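Local coordinates for protein type IV pilus biogenesis factor PilY1 (Pseudomonas aeruginosa, PDB 3HX6) that primes type IV pilus assembly, probably stabilises pili by opposing their retraction, and acts in adhesion to host cells and in calcium-dependent twitching motility, at residues Val200-Asn205 with Ala296-Ala301; Pro52-Lys57 with Pro86-Gly91; Thr396-Ala401 with Ile414-Pro419; Val247-Ser252 with Asp272-Leu277. The protein carries 3 engineered substitutions. All blocks are in the same frame, centred on the assembly; numbering follows the deposited sequence.

Contact 1 (Val200-Asn205 with Ala296-Ala301); sequences VARLHN and ANDGPA
The imidazole of H204 gives its ND1 hydrogen to D298 OD1 over 2.7 Å, in a nearly straight bond that lies in the ring plane and uses the syn lone pair of the carboxylate oxygen. OD1 thus meets the ring at its edge. The carboxylate itself stands almost upright to the ring, the two planes 85° apart. With CG anti to the carbonyl carbon (chi1 -79°), the H204 ring hangs beside its own backbone N and holds ND1 toward D298. Its NE2 is hydrogen-bonded to OD1 of D266, so the ring's rotation is fixed from both nitrogens; two flanking acids would be expected to favour a protonated imidazole. D298 has a second, looser basic neighbour: NH1 of R202 comes edge-on to D298 OD2 at 3.9 Å, a long salt bridge, while NE of R202 pairs with E69.

The backbones meet as well. G299 N donates to H204 O at 3.1 Å, and N205 CA touches G299 O at 3.0 Å in a CA-H...O contact. One water extends the contact, accepting from N205 ND2 and donating to P300 O.

The contact ties the turn after strand 199-202 in one propeller blade to the long loop before strand 307-317 in the next. D266 is a calcium ligand, and the H204 side chain lies about 4 Å from the ion; H204 is therefore second-shell, bridging D298 and D266 behind a calcium loop that resembles that of an EF-hand.

Contact 2 (Pro52-Lys57 with Pro86-Gly91); sequences PATVGK and PRVYVG
A53-G56 runs antiparallel to P86-Y89, with V55 and R87 as a hydrogen-bonded pair and T54 facing V88 as a non-hydrogen-bonded one. The tightest link is V55 N to R87 O at 2.6 Å, with the donor nearly in line with the carbonyl. Its return bond, R87 N to V55 O, is longer at 3.2 Å and arrives 44° out of the carbonyl plane. Y89 N to A53 O, 2.9 Å, continues the ladder.

On the face bearing T54 and V88, V88 CG2 packs against T54 CB at 3.6 Å. T54 holds OG1 opposite its backbone N (chi1 172°), where the hydroxyl adds a weak bond to R87 O. V55 lies on the other face and presses CG2 to Y89 CE1, 3.9 Å away, meeting the ring obliquely. The same ring turns an edge to A53 O, with CD1 at 3.8 Å. R87 leads its guanidinium away from segment 52-57 and back to the residue before it, where NH1 donates to P86 O at 2.8 Å.

V142 and T153 touch V55, and L155 touches Y89, so the side bearing V55 and Y89 packs on the next sheet, at strands 141-147 and 150-158. Strand 54-55 is the outermost strand of an antiparallel sheet continued by strands 87-91, 97-99 and 108-110, the four-stranded meander characteristic of a beta-propeller blade.

Contact 3 (Thr396-Ala401 with Ile414-Pro419); sequences TLDLQA and IASQNP
L399 lays its side chain alongside that of I414, both pointing the same way, and the two CD1 methyls meet at 3.4 Å. This is closer than a usual methyl contact, and I414 has chi2 at 104°, away from a staggered value, so the packing appears tight here.

The backbone explains why D398 and L399 both face I414. I414 O accepts from D398 N at 2.9 Å and, weakly, from L399 N, while I414 N donates to L399 O at 2.8 Å. Two residues on one strand thus stand against one on the other: a classic beta bulge. Before it, L397 and A415 form a non-hydrogen-bonded pair on the opposite face, where L397 CD2 rests on A415 CB at 3.8 Å.

S416 closes the end of the ladder by both backbone and side chain. Its N donates to T396 O at 2.9 Å, and its OG, set between the backbone N and carbonyl carbon (chi1 56°), accepts from T396 N at 2.8 Å. Q395 NE2 is a further partner of this hydroxyl. D398 OD2 lies over S416 CB, 3.5 Å away.

The two segments belong to the hairpin of strands 392-405 and 408-415. Y510, on strand 510-511, packs on both L399 and I414, and Y481 of strand 477-483 touches L397. Within the large mixed sheet, strand 433-437 runs parallel to 392-405 on one flank, and strand 521-524 lies antiparallel to 408-415 on the other.

Contact 4 (Val247-Ser252 with Asp272-Leu277); sequences VPNGLS and DLQGNL
N249, D272 and Q274 interlock where a type I beta turn, D272 to G275, joins two adjacent strands of a propeller blade and meets the segment leading into the blade's first strand. The N249 amide, turned that way with CG anti to the backbone N (chi1 -156°), lies over that of Q274 with the planes only 15° apart, a stacked pair in which N249 ND2 sits 3.3 Å from Q274 CD. The long axes of the two side chains nevertheless cross at about a right angle.

N249 ND2 also donates to D272 OD1 at 3.0 Å, staying in its own amide plane but coming down on the carboxylate from well above. N276 ND2 takes the syn lone pair of the same oxygen, also at 3.0 Å, while N276 OD1 is hydrogen-bonded to S317 OG; W278 NE1 is a third donor to D272 OD1. Three hydrogens thus surround this buried oxygen and would be expected to stabilise the charged form. D272 OD2 accepts from N276 N at 2.8 Å, which pins the carboxylate across its own turn.

The amide oxygen of N249, OD1, receives weak bonds from G250 N and Q274 N. Beyond the stack, Q274 NE2 reaches V247 O in a weak bond, and its stronger partner is R244 O.

L251 pairs with D272 in the strand ladder, resting CD1 on D272 CB. Next to it the turn is tied by backbone: L273 N donates to G250 O at 2.9 Å in the carbonyl plane, and L273 CG lies 3.7 Å from that same oxygen.

Contacts 1, 2 and 4 lie in or at four-stranded blades of the beta-propeller in this C-terminal domain. Contact 3 lies in the large mixed sheet, its centre 44 Å from that of contact 1 on the opposite side of the chain's centre. Contact 4 is nested along the chain inside the loop closed by contact 1, with about 12 Å between nearest atoms. The calcium ligands D258 to D266 fall in the sequence between the segments of contact 4, yet it is contact 1 that lies beside the ion, the H204 side chain about 4 Å from it. Contact 2 closes earlier in the chain, about 11 Å from contact 1 and 17 Å from contact 4 between nearest atoms.

Contact 1 (Val200-Asn205 with Ala296-Ala301)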
loop_
_atom_site.group_PDB
_atom_site.type_symbol
_atom_site.label_atom_id
_atom_site.label_comp_id
_atom_site.label_asym_id
_atom_site.label_seq_id
_atom_site.Cartn_x
_atom_site.Cartn_y
_atom_site.Cartn_z
ATOM N N VAL A 200 -3.053 -15.405 17.749
ATOM C CA VAL A 200 -3.977 -14.747 18.656
ATOM C C VAL A 200 -5.272 -14.650 17.878
ATOM O O VAL A 200 -5.310 -14.053 16.806
ATOM C CB VAL A 200 -3.493 -13.348 19.029
ATOM C CG1 VAL A 200 -4.540 -12.654 19.896
ATOM C CG2 VAL A 200 -2.165 -13.452 19.772
ATOM N N ALA A 201 -6.337 -15.237 18.405
ATOM C CA ALA A 201 -7.588 -15.211 17.666
ATOM C C ALA A 201 -8.831 -15.306 18.519
ATOM O O ALA A 201 -8.780 -15.649 19.697
ATOM C CB ALA A 201 -7.588 -16.335 16.631
ATOM N N ARG A 202 -9.952 -14.985 17.894
ATOM C CA ARG A 202 -11.244 -15.044 18.549
ATOM C C ARG A 202 -11.775 -16.451 18.330
ATOM O O ARG A 202 -11.769 -16.951 17.204
ATOM C CB ARG A 202 -12.199 -14.027 17.924
ATOM C CG ARG A 202 -13.608 -14.076 18.487
ATOM C CD ARG A 202 -13.632 -13.771 19.968
ATOM N NE ARG A 202 -14.860 -13.074 20.337
ATOM C CZ ARG A 202 -16.078 -13.597 20.259
ATOM N NH1 ARG A 202 -16.249 -14.841 19.827
ATOM N NH2 ARG A 202 -17.130 -12.866 20.600
ATOM N N LEU A 203 -12.230 -17.089 19.401
ATOM C CA LEU A 203 -12.747 -18.443 19.290
ATOM C C LEU A 203 -14.234 -18.515 19.597
ATOM O O LEU A 203 -14.839 -17.554 20.106
ATOM C CB LEU A 203 -11.978 -19.392 20.221
ATOM C CG LEU A 203 -10.451 -19.399 20.067
ATOM C CD1 LEU A 203 -9.840 -20.438 21.005
ATOM C CD2 LEU A 203 -10.079 -19.699 18.635
ATOM N N HIS A 204 -14.817 -19.664 19.288
ATOM C CA HIS A 204 -16.237 -19.876 19.502
ATOM C C HIS A 204 -16.654 -19.954 20.971
ATOM O O HIS A 204 -17.828 -20.158 21.262
ATOM C CB HIS A 204 -16.688 -21.130 18.743
ATOM C CG HIS A 204 -16.902 -20.896 17.279
ATOM N ND1 HIS A 204 -17.989 -20.204 16.790
ATOM C CD2 HIS A 204 -16.150 -21.225 16.200
ATOM C CE1 HIS A 204 -17.899 -20.118 15.475
ATOM N NE2 HIS A 204 -16.791 -20.730 15.092
ATOM N N ASN A 205 -15.706 -19.801 21.895
ATOM C CA ASN A 205 -16.063 -19.834 23.309
ATOM C C ASN A 205 -16.358 -18.399 23.744
ATOM O O ASN A 205 -16.460 -18.101 24.931
ATOM C CB ASN A 205 -14.938 -20.451 24.155
ATOM C CG ASN A 205 -13.759 -19.525 24.334
ATOM O OD1 ASN A 205 -13.355 -18.831 23.406
ATOM N ND2 ASN A 205 -13.191 -19.518 25.535
ATOM N N ALA A 296 -24.074 -18.252 16.777
ATOM C CA ALA A 296 -25.287 -18.293 17.588
ATOM C C ALA A 296 -25.134 -18.899 18.976
ATOM O O ALA A 296 -25.613 -18.332 19.957
ATOM C CB ALA A 296 -26.389 -19.022 16.824
ATOM N N ASN A 297 -24.474 -20.046 19.068
ATOM C CA ASN A 297 -24.302 -20.694 20.361
ATOM C C ASN A 297 -22.939 -20.458 20.992
ATOM O O ASN A 297 -22.546 -21.185 21.900
ATOM C CB ASN A 297 -24.547 -22.200 20.233
ATOM C CG ASN A 297 -25.899 -22.520 19.615
ATOM O OD1 ASN A 297 -26.928 -21.988 20.035
ATOM N ND2 ASN A 297 -25.903 -23.397 18.618
ATOM N N ASP A 298 -22.210 -19.450 20.526
ATOM C CA ASP A 298 -20.899 -19.189 21.111
ATOM C C ASP A 298 -21.012 -18.921 22.603
ATOM O O ASP A 298 -21.936 -18.245 23.060
ATOM C CB ASP A 298 -20.220 -18.010 20.416
ATOM C CG ASP A 298 -19.539 -18.418 19.127
ATOM O OD1 ASP A 298 -19.805 -19.540 18.648
ATOM O OD2 ASP A 298 -18.746 -17.621 18.589
ATOM N N GLY A 299 -20.064 -19.464 23.357
ATOM C CA GLY A 299 -20.064 -19.283 24.791
ATOM C C GLY A 299 -18.992 -20.140 25.432
ATOM O O GLY A 299 -18.408 -21.007 24.777
ATOM N N PRO A 300 -18.723 -19.934 26.729
ATOM C CA PRO A 300 -17.698 -20.707 27.436
ATOM C C PRO A 300 -17.863 -22.219 27.336
ATOM O O PRO A 300 -16.877 -22.955 27.344
ATOM C CB PRO A 300 -17.806 -20.190 28.871
ATOM C CG PRO A 300 -19.254 -19.807 28.983
ATOM C CD PRO A 300 -19.503 -19.107 27.670
ATOM N N ALA A 301 -19.102 -22.679 27.218
ATOM C CA ALA A 301 -19.382 -24.107 27.129
ATOM C C ALA A 301 -18.809 -24.767 25.874
ATOM O O ALA A 301 -18.412 -25.932 25.905
ATOM C CB ALA A 301 -20.888 -24.342 27.191
HETATM O O HOH W 1 -14.403 -21.301 27.660
#

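Contact 2 (Pro52-Lys57 with Pro86-Gly91)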
loop_
_atom_site.group_PDB
_atom_site.type_symbol
_atom_site.label_atom_id
_atom_site.label_comp_id
_atom_site.label_asym_id
_atom_site.label_seq_id
_atom_site.Cartn_x
_atom_site.Cartn_y
_atom_site.Cartn_z
ATOM N N PRO A 52 9.697 -8.876 12.910
ATOM C CA PRO A 52 8.365 -8.832 12.296
ATOM C C PRO A 52 7.318 -8.399 13.321
ATOM O O PRO A 52 6.124 -8.328 13.019
ATOM C CB PRO A 52 8.136 -10.277 11.846
ATOM C CG PRO A 52 9.521 -10.809 11.656
ATOM C CD PRO A 52 10.240 -10.244 12.849
ATOM N N ALA A 53 7.779 -8.121 14.537
ATOM C CA ALA A 53 6.898 -7.708 15.619
ATOM C C ALA A 53 6.918 -6.199 15.830
ATOM O O ALA A 53 7.473 -5.703 16.811
ATOM C CB ALA A 53 7.298 -8.419 16.909
ATOM N N THR A 54 6.316 -5.470 14.901
ATOM C CA THR A 54 6.254 -4.021 15.009
ATOM C C THR A 54 4.847 -3.584 15.405
ATOM O O THR A 54 3.858 -4.121 14.910
ATOM C CB THR A 54 6.631 -3.337 13.680
ATOM O OG1 THR A 54 6.383 -1.927 13.788
ATOM C CG2 THR A 54 5.824 -3.915 12.530
ATOM N N VAL A 55 4.763 -2.613 16.306
ATOM C CA VAL A 55 3.473 -2.119 16.764
ATOM C C VAL A 55 3.277 -0.642 16.445
ATOM O O VAL A 55 3.794 0.232 17.142
ATOM C CB VAL A 55 3.307 -2.326 18.285
ATOM C CG1 VAL A 55 1.981 -1.745 18.742
ATOM C CG2 VAL A 55 3.383 -3.813 18.620
ATOM N N GLY A 56 2.523 -0.379 15.381
ATOM C CA GLY A 56 2.237 0.985 14.977
ATOM C C GLY A 56 0.738 1.215 14.915
ATOM O O GLY A 56 0.118 1.576 15.916
ATOM N N LYS A 57 0.154 0.994 13.739
ATOM C CA LYS A 57 -1.282 1.174 13.544
ATOM C C LYS A 57 -2.073 -0.061 13.966
ATOM O O LYS A 57 -1.497 -1.113 14.271
ATOM C CB LYS A 57 -1.590 1.460 12.071
ATOM C CG LYS A 57 -1.086 2.793 11.551
ATOM C CD LYS A 57 -1.680 3.076 10.178
ATOM C CE LYS A 57 -1.246 4.431 9.647
ATOM N NZ LYS A 57 -1.945 4.772 8.370
ATOM N N PRO A 86 5.361 4.241 17.085
ATOM C CA PRO A 86 5.824 2.939 16.595
ATOM C C PRO A 86 6.902 2.288 17.462
ATOM O O PRO A 86 7.775 2.963 18.010
ATOM C CB PRO A 86 6.330 3.263 15.193
ATOM C CG PRO A 86 5.422 4.377 14.768
ATOM C CD PRO A 86 5.387 5.244 16.004
ATOM N N ARG A 87 6.827 0.966 17.577
ATOM C CA ARG A 87 7.782 0.196 18.362
ATOM C C ARG A 87 8.005 -1.161 17.714
ATOM O O ARG A 87 7.081 -1.758 17.163
ATOM C CB ARG A 87 7.266 -0.008 19.789
ATOM C CG ARG A 87 7.305 1.230 20.669
ATOM C CD ARG A 87 8.734 1.588 21.051
ATOM N NE ARG A 87 8.789 2.716 21.977
ATOM C CZ ARG A 87 8.458 3.966 21.665
ATOM N NH1 ARG A 87 8.044 4.263 20.440
ATOM N NH2 ARG A 87 8.538 4.921 22.581
ATOM N N VAL A 88 9.241 -1.638 17.765
ATOM C CA VAL A 88 9.575 -2.939 17.209
ATOM C C VAL A 88 10.219 -3.742 18.323
ATOM O O VAL A 88 11.255 -3.361 18.865
ATOM C CB VAL A 88 10.548 -2.829 16.017
ATOM C CG1 VAL A 88 11.026 -4.215 15.600
ATOM C CG2 VAL A 88 9.850 -2.148 14.844
ATOM N N TYR A 89 9.580 -4.847 18.678
ATOM C CA TYR A 89 10.079 -5.696 19.736
ATOM C C TYR A 89 10.853 -6.860 19.144
ATOM O O TYR A 89 10.371 -7.558 18.253
ATOM C CB TYR A 89 8.909 -6.177 20.596
ATOM C CG TYR A 89 8.099 -5.026 21.154
ATOM C CD1 TYR A 89 7.164 -4.354 20.364
ATOM C CD2 TYR A 89 8.317 -4.562 22.451
ATOM C CE1 TYR A 89 6.473 -3.247 20.851
ATOM C CE2 TYR A 89 7.632 -3.453 22.945
ATOM C CZ TYR A 89 6.716 -2.802 22.140
ATOM O OH TYR A 89 6.060 -1.692 22.619
ATOM N N VAL A 90 12.070 -7.048 19.640
ATOM C CA VAL A 90 12.942 -8.108 19.159
ATOM C C VAL A 90 13.233 -9.089 20.280
ATOM O O VAL A 90 13.350 -8.700 21.442
ATOM C CB VAL A 90 14.281 -7.528 18.640
ATOM C CG1 VAL A 90 15.160 -8.644 18.090
ATOM C CG2 VAL A 90 14.014 -6.478 17.571
ATOM N N GLY A 91 13.337 -10.364 19.923
ATOM C CA GLY A 91 13.632 -11.378 20.912
ATOM C C GLY A 91 15.132 -11.476 21.100
ATOM O O GLY A 91 15.896 -11.186 20.179
#

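Contact 3 (Thr396-Ala401 with Ile414-Pro419)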
loop_
_atom_site.group_PDB
_atom_site.type_symbol
_atom_site.label_atom_id
_atom_site.label_comp_id
_atom_site.label_asym_id
_atom_site.label_seq_id
_atom_site.Cartn_x
_atom_site.Cartn_y
_atom_site.Cartn_z
ATOM N N THR A 396 9.388 -31.602 -8.487
ATOM C CA THR A 396 10.810 -31.603 -8.181
ATOM C C THR A 396 11.449 -30.264 -8.495
ATOM O O THR A 396 10.922 -29.481 -9.282
ATOM C CB THR A 396 11.551 -32.685 -9.007
ATOM O OG1 THR A 396 11.162 -32.580 -10.383
ATOM C CG2 THR A 396 11.216 -34.086 -8.501
ATOM N N LEU A 397 12.570 -29.989 -7.847
ATOM C CA LEU A 397 13.321 -28.781 -8.135
ATOM C C LEU A 397 14.293 -29.364 -9.149
ATOM O O LEU A 397 15.150 -30.176 -8.803
ATOM C CB LEU A 397 14.030 -28.276 -6.882
ATOM C CG LEU A 397 13.046 -27.677 -5.873
ATOM C CD1 LEU A 397 13.800 -27.120 -4.679
ATOM C CD2 LEU A 397 12.233 -26.574 -6.558
ATOM N N ASP A 398 14.130 -28.971 -10.405
ATOM C CA ASP A 398 14.930 -29.529 -11.484
ATOM C C ASP A 398 16.168 -28.798 -11.936
ATOM O O ASP A 398 16.979 -29.362 -12.666
ATOM C CB ASP A 398 14.038 -29.761 -12.700
ATOM C CG ASP A 398 12.889 -30.686 -12.396
ATOM O OD1 ASP A 398 13.046 -31.532 -11.492
ATOM O OD2 ASP A 398 11.839 -30.575 -13.056
ATOM N N LEU A 399 16.333 -27.555 -11.512
ATOM C CA LEU A 399 17.488 -26.813 -11.963
ATOM C C LEU A 399 17.841 -25.629 -11.081
ATOM O O LEU A 399 16.967 -24.906 -10.603
ATOM C CB LEU A 399 17.227 -26.336 -13.399
ATOM C CG LEU A 399 18.273 -25.584 -14.226
ATOM C CD1 LEU A 399 18.481 -24.180 -13.692
ATOM C CD2 LEU A 399 19.568 -26.378 -14.224
ATOM N N GLN A 400 19.136 -25.469 -10.844
ATOM C CA GLN A 400 19.643 -24.336 -10.098
ATOM C C GLN A 400 20.634 -23.713 -11.053
ATOM O O GLN A 400 21.462 -24.413 -11.632
ATOM C CB GLN A 400 20.376 -24.741 -8.825
ATOM C CG GLN A 400 20.961 -23.521 -8.118
ATOM C CD GLN A 400 21.568 -23.846 -6.775
ATOM O OE1 GLN A 400 20.924 -24.458 -5.927
ATOM N NE2 GLN A 400 22.810 -23.424 -6.568
ATOM N N ALA A 401 20.544 -22.408 -11.237
ATOM C CA ALA A 401 21.462 -21.742 -12.137
ATOM C C ALA A 401 21.625 -20.291 -11.755
ATOM O O ALA A 401 20.833 -19.737 -10.987
ATOM C CB ALA A 401 20.961 -21.849 -13.571
ATOM N N ILE A 414 14.411 -23.745 -10.706
ATOM C CA ILE A 414 13.205 -23.961 -11.490
ATOM C C ILE A 414 12.574 -25.253 -11.012
ATOM O O ILE A 414 13.260 -26.254 -10.803
ATOM C CB ILE A 414 13.512 -24.071 -13.007
ATOM C CG1 ILE A 414 13.942 -22.703 -13.547
ATOM C CG2 ILE A 414 12.286 -24.567 -13.768
ATOM C CD1 ILE A 414 15.425 -22.614 -13.787
ATOM N N ALA A 415 11.263 -25.217 -10.825
ATOM C CA ALA A 415 10.529 -26.379 -10.361
ATOM C C ALA A 415 9.749 -26.983 -11.515
ATOM O O ALA A 415 9.480 -26.312 -12.509
ATOM C CB ALA A 415 9.568 -25.972 -9.243
ATOM N N SER A 416 9.391 -28.254 -11.368
ATOM C CA SER A 416 8.604 -28.963 -12.368
ATOM C C SER A 416 7.202 -28.367 -12.339
ATOM O O SER A 416 6.880 -27.557 -11.458
ATOM C CB SER A 416 8.532 -30.452 -12.023
ATOM O OG SER A 416 8.015 -30.648 -10.713
ATOM N N GLN A 417 6.368 -28.773 -13.290
ATOM C CA GLN A 417 5.005 -28.265 -13.371
ATOM C C GLN A 417 4.043 -29.399 -13.720
ATOM O O GLN A 417 3.285 -29.319 -14.682
ATOM C CB GLN A 417 4.934 -27.162 -14.430
ATOM C CG GLN A 417 3.606 -26.430 -14.510
ATOM C CD GLN A 417 3.662 -25.269 -15.486
ATOM O OE1 GLN A 417 3.588 -24.103 -15.096
ATOM N NE2 GLN A 417 3.805 -25.582 -16.758
ATOM N N ASN A 418 4.085 -30.455 -12.921
ATOM C CA ASN A 418 3.238 -31.615 -13.139
ATOM C C ASN A 418 1.830 -31.327 -12.651
ATOM O O ASN A 418 1.637 -30.760 -11.576
ATOM C CB ASN A 418 3.813 -32.811 -12.393
ATOM C CG ASN A 418 5.268 -33.044 -12.723
ATOM O OD1 ASN A 418 6.071 -33.377 -11.850
ATOM N ND2 ASN A 418 5.618 -32.873 -13.993
ATOM N N PRO A 419 0.824 -31.696 -13.446
ATOM C CA PRO A 419 -0.548 -31.442 -13.015
ATOM C C PRO A 419 -0.983 -32.441 -11.951
ATOM O O PRO A 419 -0.379 -33.501 -11.794
ATOM C CB PRO A 419 -1.344 -31.581 -14.310
ATOM C CG PRO A 419 -0.578 -32.640 -15.053
ATOM C CD PRO A 419 0.865 -32.241 -14.816
#

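Contact 4 (Val247-Ser252 with Asp272-Leu277)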
loop_
_atom_site.group_PDB
_atom_site.type_symbol
_atom_site.label_atom_id
_atom_site.label_comp_id
_atom_site.label_asym_id
_atom_site.label_seq_id
_atom_site.Cartn_x
_atom_site.Cartn_y
_atom_site.Cartn_z
ATOM N N VAL A 247 7.835 -42.134 21.752
ATOM C CA VAL A 247 8.762 -41.403 20.888
ATOM C C VAL A 247 8.545 -39.912 21.141
ATOM O O VAL A 247 7.418 -39.435 21.117
ATOM C CB VAL A 247 8.508 -41.715 19.383
ATOM C CG1 VAL A 247 9.258 -40.721 18.500
ATOM C CG2 VAL A 247 8.971 -43.131 19.064
ATOM N N PRO A 248 9.623 -39.161 21.393
ATOM C CA PRO A 248 9.495 -37.723 21.651
ATOM C C PRO A 248 8.568 -37.004 20.669
ATOM O O PRO A 248 8.600 -37.267 19.466
ATOM C CB PRO A 248 10.933 -37.227 21.540
ATOM C CG PRO A 248 11.723 -38.400 22.040
ATOM C CD PRO A 248 11.041 -39.566 21.358
ATOM N N ASN A 249 7.730 -36.116 21.194
ATOM C CA ASN A 249 6.827 -35.336 20.359
ATOM C C ASN A 249 6.617 -33.961 20.988
ATOM O O ASN A 249 6.994 -33.725 22.137
ATOM C CB ASN A 249 5.470 -36.035 20.186
ATOM C CG ASN A 249 4.742 -35.585 18.916
ATOM O OD1 ASN A 249 5.248 -34.749 18.165
ATOM N ND2 ASN A 249 3.554 -36.143 18.670
ATOM N N GLY A 250 6.013 -33.066 20.214
ATOM C CA GLY A 250 5.742 -31.712 20.656
ATOM C C GLY A 250 4.966 -31.072 19.522
ATOM O O GLY A 250 5.264 -31.334 18.354
ATOM N N LEU A 251 3.966 -30.258 19.837
ATOM C CA LEU A 251 3.178 -29.632 18.783
ATOM C C LEU A 251 3.802 -28.304 18.364
ATOM O O LEU A 251 4.244 -27.534 19.207
ATOM C CB LEU A 251 1.739 -29.401 19.250
ATOM C CG LEU A 251 0.778 -29.061 18.109
ATOM C CD1 LEU A 251 0.649 -30.287 17.198
ATOM C CD2 LEU A 251 -0.581 -28.669 18.658
ATOM N N SER A 252 3.820 -28.035 17.061
ATOM C CA SER A 252 4.414 -26.805 16.542
ATOM C C SER A 252 3.408 -25.685 16.284
ATOM O O SER A 252 2.266 -25.748 16.746
ATOM C CB SER A 252 5.188 -27.115 15.259
ATOM O OG SER A 252 6.177 -28.102 15.509
ATOM N N ASP A 272 3.667 -31.586 14.112
ATOM C CA ASP A 272 4.375 -31.862 15.351
ATOM C C ASP A 272 5.772 -32.412 15.049
ATOM O O ASP A 272 6.133 -32.597 13.883
ATOM C CB ASP A 272 3.564 -32.825 16.233
ATOM C CG ASP A 272 3.423 -34.214 15.632
ATOM O OD1 ASP A 272 2.569 -34.984 16.138
ATOM O OD2 ASP A 272 4.155 -34.546 14.671
ATOM N N LEU A 273 6.561 -32.650 16.091
ATOM C CA LEU A 273 7.914 -33.163 15.918
ATOM C C LEU A 273 7.927 -34.533 15.264
ATOM O O LEU A 273 8.934 -34.945 14.697
ATOM C CB LEU A 273 8.635 -33.241 17.269
ATOM C CG LEU A 273 8.874 -31.907 17.982
ATOM C CD1 LEU A 273 9.595 -32.151 19.303
ATOM C CD2 LEU A 273 9.697 -30.988 17.084
ATOM N N GLN A 274 6.801 -35.234 15.336
ATOM C CA GLN A 274 6.699 -36.567 14.752
ATOM C C GLN A 274 6.321 -36.563 13.285
ATOM O O GLN A 274 6.278 -37.617 12.647
ATOM C CB GLN A 274 5.692 -37.406 15.533
ATOM C CG GLN A 274 6.289 -38.067 16.760
ATOM C CD GLN A 274 5.259 -38.808 17.573
ATOM O OE1 GLN A 274 4.183 -39.141 17.075
ATOM N NE2 GLN A 274 5.584 -39.087 18.832
ATOM N N GLY A 275 6.043 -35.381 12.750
ATOM C CA GLY A 275 5.672 -35.277 11.354
ATOM C C GLY A 275 4.185 -35.397 11.099
ATOM O O GLY A 275 3.754 -35.470 9.947
ATOM N N ASN A 276 3.388 -35.427 12.159
ATOM C CA ASN A 276 1.945 -35.525 11.987
ATOM C C ASN A 276 1.364 -34.134 11.777
ATOM O O ASN A 276 1.739 -33.198 12.475
ATOM C CB ASN A 276 1.293 -36.140 13.224
ATOM C CG ASN A 276 1.849 -37.502 13.549
ATOM O OD1 ASN A 276 1.649 -38.458 12.800
ATOM N ND2 ASN A 276 2.563 -37.599 14.669
ATOM N N LEU A 277 0.460 -33.998 10.812
ATOM C CA LEU A 277 -0.191 -32.713 10.570
ATOM C C LEU A 277 -1.581 -32.888 11.175
ATOM O O LEU A 277 -2.430 -33.598 10.628
ATOM C CB LEU A 277 -0.284 -32.417 9.068
ATOM C CG LEU A 277 -0.645 -30.991 8.616
ATOM C CD1 LEU A 277 -2.036 -30.615 9.109
ATOM C CD2 LEU A 277 0.396 -30.006 9.129
#